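Local coordinates for protein peptidyl-tRNA hydrolase (PDB 1RLK) that probably hydrolyses peptidyl-tRNAs that drop off the ribosome during translation, releasing the N-acyl amino acid and the free tRNA, at residues Q23-A27 with T95-L99; T30-S35 with I76-I80. All blocks are in the same frame, centred on the assembly; numbering follows the deposited sequence. Where two conformers were deposited one is given.

Interaction 1. Residues Q23-A27 with T95-L99; sequences QVAHA and TCIGL
Helix 17-38 lies against one face of the four-stranded mixed sheet of the PTH2 fold, and here Gln-23, Ala-27 and the backbone between them pack on Thr-95, Cys-96 and Gly-98 of strand 94-103. The two short axes run roughly alike, 35° apart with a closest approach of 7.7 Å, and the spacing narrows along them: the CA atoms of Gln-23 and Thr-95 are 6.8 Å apart, those of Ala-27 and Gly-98 only 4.8 Å. At the wide end the gap is bridged by a polar pair. Thr-95 OG1 donates to Gln-23 OE1 over 2.6 Å, meeting the carbonyl oxygen at a C=O...donor angle of 126° and tilted a little from its plane. The glutamine chain folds at chi2 and crosses the threonine side chain at about a right angle, while Thr-95 CG2 also lies against OE1. In the middle, Cys-96 SG sits between its own backbone N and carbonyl carbon (chi1 65°), which turns the sulfur to the helix, 3.3 Å from Gln-23 O. That oxygen already accepts the helical bond from Ala-27 N. At the narrow end Ala-27 CB comes within 3.7 Å of Gly-98 N, a close approach made possible by a strand residue without a side chain. Ala-27 also touches Val-81 and Ile-7, on the strands flanking 94-103. The hydroxyl of Thr-95 has one proton and a second, weak bond to Val-81 O; as modelled, its short bond to OE1 ties a buried glutamine to the strand.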
loop_
_atom_site.group_PDB
_atom_site.type_symbol
_atom_site.label_atom_id
_atom_site.label_comp_id
_atom_site.label_asym_id
_atom_site.label_seq_id
_atom_site.Cartn_x
_atom_site.Cartn_y
_atom_site.Cartn_z
ATOM N N GLN A 23 -4.194 6.135 -7.209
ATOM C CA GLN A 23 -2.957 5.418 -6.886
ATOM C C GLN A 23 -3.156 4.518 -5.692
ATOM O O GLN A 23 -2.705 3.367 -5.699
ATOM C CB GLN A 23 -1.799 6.376 -6.615
ATOM C CG GLN A 23 -1.464 7.306 -7.774
ATOM C CD GLN A 23 -1.058 6.582 -9.012
ATOM O OE1 GLN A 23 -0.120 5.778 -8.989
ATOM N NE2 GLN A 23 -1.753 6.863 -10.113
ATOM N N VAL A 24 -3.857 5.019 -4.670
ATOM C CA VAL A 24 -4.212 4.178 -3.515
ATOM C C VAL A 24 -5.064 2.986 -3.953
ATOM O O VAL A 24 -4.838 1.852 -3.493
ATOM C CB VAL A 24 -4.927 5.002 -2.401
ATOM C CG1 VAL A 24 -5.476 4.090 -1.318
ATOM C CG2 VAL A 24 -3.946 6.004 -1.793
ATOM N N ALA A 25 -6.031 3.226 -4.853
ATOM C CA ALA A 25 -6.849 2.143 -5.402
ATOM C C ALA A 25 -6.021 1.097 -6.170
ATOM O O ALA A 25 -6.316 -0.100 -6.093
ATOM C CB ALA A 25 -7.977 2.698 -6.303
ATOM N N HIS A 26 -5.007 1.538 -6.910
ATOM C CA HIS A 26 -4.103 0.613 -7.610
ATOM C C HIS A 26 -3.450 -0.310 -6.592
ATOM O O HIS A 26 -3.479 -1.531 -6.768
ATOM C CB HIS A 26 -2.994 1.330 -8.380
ATOM C CG HIS A 26 -3.482 2.178 -9.506
ATOM N ND1 HIS A 26 -2.669 3.060 -10.183
ATOM C CD2 HIS A 26 -4.706 2.280 -10.074
ATOM C CE1 HIS A 26 -3.371 3.661 -11.127
ATOM N NE2 HIS A 26 -4.612 3.211 -11.075
ATOM N N ALA A 27 -2.892 0.267 -5.517
ATOM C CA ALA A 27 -2.219 -0.532 -4.493
ATOM C C ALA A 27 -3.172 -1.536 -3.867
ATOM O O ALA A 27 -2.815 -2.700 -3.643
ATOM C CB ALA A 27 -1.608 0.364 -3.437
ATOM N N THR A 95 4.588 5.903 -6.730
ATOM C CA THR A 95 3.654 6.825 -6.067
ATOM C C THR A 95 3.305 6.401 -4.651
ATOM O O THR A 95 3.083 7.244 -3.794
ATOM C CB THR A 95 2.330 6.945 -6.875
ATOM O OG1 THR A 95 1.769 5.645 -7.150
ATOM C CG2 THR A 95 2.588 7.539 -8.226
ATOM N N CYS A 96 3.203 5.104 -4.418
ATOM C CA CYS A 96 2.747 4.585 -3.144
ATOM C C CYS A 96 3.070 3.114 -2.992
ATOM O O CYS A 96 3.570 2.483 -3.920
ATOM C CB CYS A 96 1.238 4.823 -3.003
ATOM S SG CYS A 96 0.229 3.910 -4.186
ATOM N N ILE A 97 2.827 2.567 -1.805
ATOM C CA ILE A 97 2.990 1.139 -1.569
ATOM C C ILE A 97 1.834 0.614 -0.730
ATOM O O ILE A 97 1.473 1.214 0.284
ATOM C CB ILE A 97 4.358 0.827 -0.912
ATOM C CG1 ILE A 97 4.533 -0.670 -0.714
ATOM C CG2 ILE A 97 4.527 1.545 0.419
ATOM C CD1 ILE A 97 5.941 -1.057 -0.283
ATOM N N GLY A 98 1.229 -0.476 -1.174
ATOM C CA GLY A 98 0.185 -1.147 -0.415
ATOM C C GLY A 98 0.739 -2.280 0.430
ATOM O O GLY A 98 1.704 -2.954 0.033
ATOM N N LEU A 99 0.130 -2.493 1.590
ATOM C CA LEU A 99 0.495 -3.581 2.497
ATOM C C LEU A 99 -0.740 -4.306 3.000
ATOM O O LEU A 99 -1.694 -3.674 3.467
ATOM C CB LEU A 99 1.249 -3.075 3.732
ATOM C CG LEU A 99 2.278 -1.973 3.625
ATOM C CD1 LEU A 99 2.648 -1.525 5.021
ATOM C CD2 LEU A 99 3.522 -2.477 2.889
#

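Interaction 2. Residues T30-S35 with I76-I80; sequences TCAIRS and IVNEI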
loop_
_atom_site.group_PDB
_atom_site.type_symbol
_atom_site.label_atom_id
_atom_site.label_comp_id
_atom_site.label_asym_id
_atom_site.label_seq_id
_atom_site.Cartn_x
_atom_site.Cartn_y
_atom_site.Cartn_z
ATOM N N THR A 30 -4.180 -4.567 -6.252
ATOM C CA THR A 30 -3.141 -5.567 -6.437
ATOM C C THR A 30 -2.940 -6.373 -5.146
ATOM O O THR A 30 -2.847 -7.597 -5.190
ATOM C CB THR A 30 -1.841 -4.914 -6.889
ATOM O OG1 THR A 30 -2.045 -4.256 -8.144
ATOM C CG2 THR A 30 -0.755 -5.973 -7.152
ATOM N N CYS A 31 -2.896 -5.692 -3.996
ATOM C CA CYS A 31 -2.686 -6.392 -2.734
ATOM C C CYS A 31 -3.832 -7.343 -2.433
ATOM O O CYS A 31 -3.619 -8.450 -1.958
ATOM C CB CYS A 31 -2.496 -5.397 -1.591
ATOM S SG CYS A 31 -0.901 -4.584 -1.621
ATOM N N ALA A 32 -5.052 -6.905 -2.721
ATOM C CA ALA A 32 -6.244 -7.680 -2.385
ATOM C C ALA A 32 -6.310 -8.963 -3.211
ATOM O O ALA A 32 -6.572 -10.023 -2.681
ATOM C CB ALA A 32 -7.520 -6.835 -2.590
ATOM N N ILE A 33 -6.064 -8.842 -4.508
ATOM C CA ILE A 33 -6.087 -9.982 -5.416
ATOM C C ILE A 33 -4.968 -10.975 -5.101
ATOM O O ILE A 33 -5.219 -12.166 -5.037
ATOM C CB ILE A 33 -6.055 -9.504 -6.894
ATOM C CG1 ILE A 33 -7.415 -8.883 -7.237
ATOM C CG2 ILE A 33 -5.729 -10.671 -7.837
ATOM C CD1 ILE A 33 -7.553 -8.351 -8.641
ATOM N N ARG A 34 -3.746 -10.495 -4.896
ATOM C CA ARG A 34 -2.655 -11.374 -4.479
ATOM C C ARG A 34 -2.995 -12.085 -3.155
ATOM O O ARG A 34 -2.780 -13.292 -3.006
ATOM C CB ARG A 34 -1.354 -10.581 -4.359
ATOM C CG ARG A 34 -0.184 -11.396 -3.810
ATOM C CD ARG A 34 1.175 -10.786 -4.022
ATOM N NE ARG A 34 1.353 -10.245 -5.373
ATOM C CZ ARG A 34 1.770 -9.009 -5.663
ATOM N NH1 ARG A 34 2.064 -8.129 -4.695
ATOM N NH2 ARG A 34 1.879 -8.643 -6.940
ATOM N N SER A 35 -3.562 -11.342 -2.204
ATOM C CA SER A 35 -3.868 -11.901 -0.885
ATOM C C SER A 35 -4.980 -12.935 -0.976
ATOM O O SER A 35 -5.001 -13.909 -0.228
ATOM C CB SER A 35 -4.233 -10.803 0.106
ATOM O OG SER A 35 -3.107 -9.998 0.403
ATOM N N ILE A 76 4.955 -9.872 4.702
ATOM C CA ILE A 76 3.686 -9.197 4.479
ATOM C C ILE A 76 3.541 -8.876 2.996
ATOM O O ILE A 76 4.454 -8.314 2.364
ATOM C CB ILE A 76 3.591 -7.917 5.340
ATOM C CG1 ILE A 76 3.533 -8.295 6.832
ATOM C CG2 ILE A 76 2.357 -7.091 4.952
ATOM C CD1 ILE A 76 3.764 -7.128 7.797
ATOM N N VAL A 77 2.377 -9.214 2.453
ATOM C CA VAL A 77 2.038 -8.849 1.073
ATOM C C VAL A 77 2.168 -7.354 0.885
ATOM O O VAL A 77 1.663 -6.562 1.691
ATOM C CB VAL A 77 0.595 -9.284 0.707
ATOM C CG1 VAL A 77 0.168 -8.686 -0.653
ATOM C CG2 VAL A 77 0.483 -10.802 0.708
ATOM N N ASN A 78 2.850 -6.953 -0.183
ATOM C CA ASN A 78 3.025 -5.540 -0.490
ATOM C C ASN A 78 3.199 -5.298 -1.970
ATOM O O ASN A 78 3.696 -6.175 -2.696
ATOM C CB ASN A 78 4.223 -4.978 0.276
ATOM C CG ASN A 78 5.551 -5.582 -0.180
ATOM O OD1 ASN A 78 6.237 -5.006 -1.023
ATOM N ND2 ASN A 78 5.914 -6.741 0.384
ATOM N N GLU A 79 2.798 -4.117 -2.427
ATOM C CA GLU A 79 2.932 -3.762 -3.830
ATOM C C GLU A 79 3.323 -2.314 -3.956
ATOM O O GLU A 79 2.584 -1.421 -3.516
ATOM C CB GLU A 79 1.613 -3.996 -4.568
ATOM C CG GLU A 79 1.672 -3.675 -6.050
ATOM C CD GLU A 79 2.420 -4.715 -6.878
ATOM O OE1 GLU A 79 2.796 -5.813 -6.356
ATOM O OE2 GLU A 79 2.592 -4.427 -8.073
ATOM N N ILE A 80 4.492 -2.080 -4.549
ATOM C CA ILE A 80 4.898 -0.766 -4.975
ATOM C C ILE A 80 4.127 -0.405 -6.245
ATOM O O ILE A 80 4.068 -1.189 -7.191
ATOM C CB ILE A 80 6.422 -0.730 -5.213
ATOM C CG1 ILE A 80 7.133 -0.640 -3.862
ATOM C CG2 ILE A 80 6.810 0.444 -6.114
ATOM C CD1 ILE A 80 8.619 -0.853 -3.927
HETATM O O HOH W 1 3.635 -9.260 -1.956
#
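Arg-34 and Glu-79 form a salt bridge made of two hydrogen bonds, in which NH1 and NH2 of the arginine both donate, end-on, to the single oxygen OE1. NH1 reaches Glu-79 OE1 over 2.9 Å at an N-H...O angle of 149°, and NH2 reaches the same atom over 3.0 Å, similarly bent. OE1 lies in the guanidinium plane, but the carboxylate is turned 46° against it, and both nitrogens come from one face of the acid: NH1 on the anti side, NH2 from above the plane. The bend of Arg-34 at chi3, after an extended start, brings the guanidinium round to the strand. Water 1 accepts from Asn-78 N and, weakly, from Arg-34 NH1, extending the polar link to the backbone. Beside the carboxylate, Thr-30 CG2 packs on the acid, 3.4 Å from Glu-79 CD, where the two side chains cross at about a right angle. Cys-31 SG rests beside the strand backbone, 3.8 Å from Glu-79 N. Further along, Val-77 CG1 fits among Arg-34 CD, Cys-31 O and Ser-35 OG, the last at 3.7 Å. Ser-35 OG bonds back to Cys-31 O, which also takes the helical bond from Ser-35 N on the opposite face of its plane. Helix 30-35 and strand 78-80 run at 144° to each other, 8.2 Å apart at the nearest. Asn-78 turns away from the helix, its amide bonded to Ile-76 O and to Lys-68 and Asp-72 of helix 61-74; edge strand 78-82 is therefore sandwiched between helices 17-38 and 61-74, with strand 94-103 beside it.

How the interactions relate
Both contacts belong to helix 17-38, interaction 1 on its earlier turns and interaction 2 on its later ones, with centres 9 Å apart. Their strands, 94-103 and 78-82, are antiparallel neighbours in the one mixed sheet, and the helix lies over both of them along this length. The chain visits the segments in the order 23-27, 30-35, 76-80, 95-99, which places both segments of interaction 2 between those of interaction 1. They touch directly: Gly-98 N lies 2.9 Å from Glu-79 O, a probable hydrogen bond, and Gly-98 O packs near Cys-31 SG. Together they join helix and sheet in the single PTH2 domain, from a buried centre to a partly exposed, charged margin.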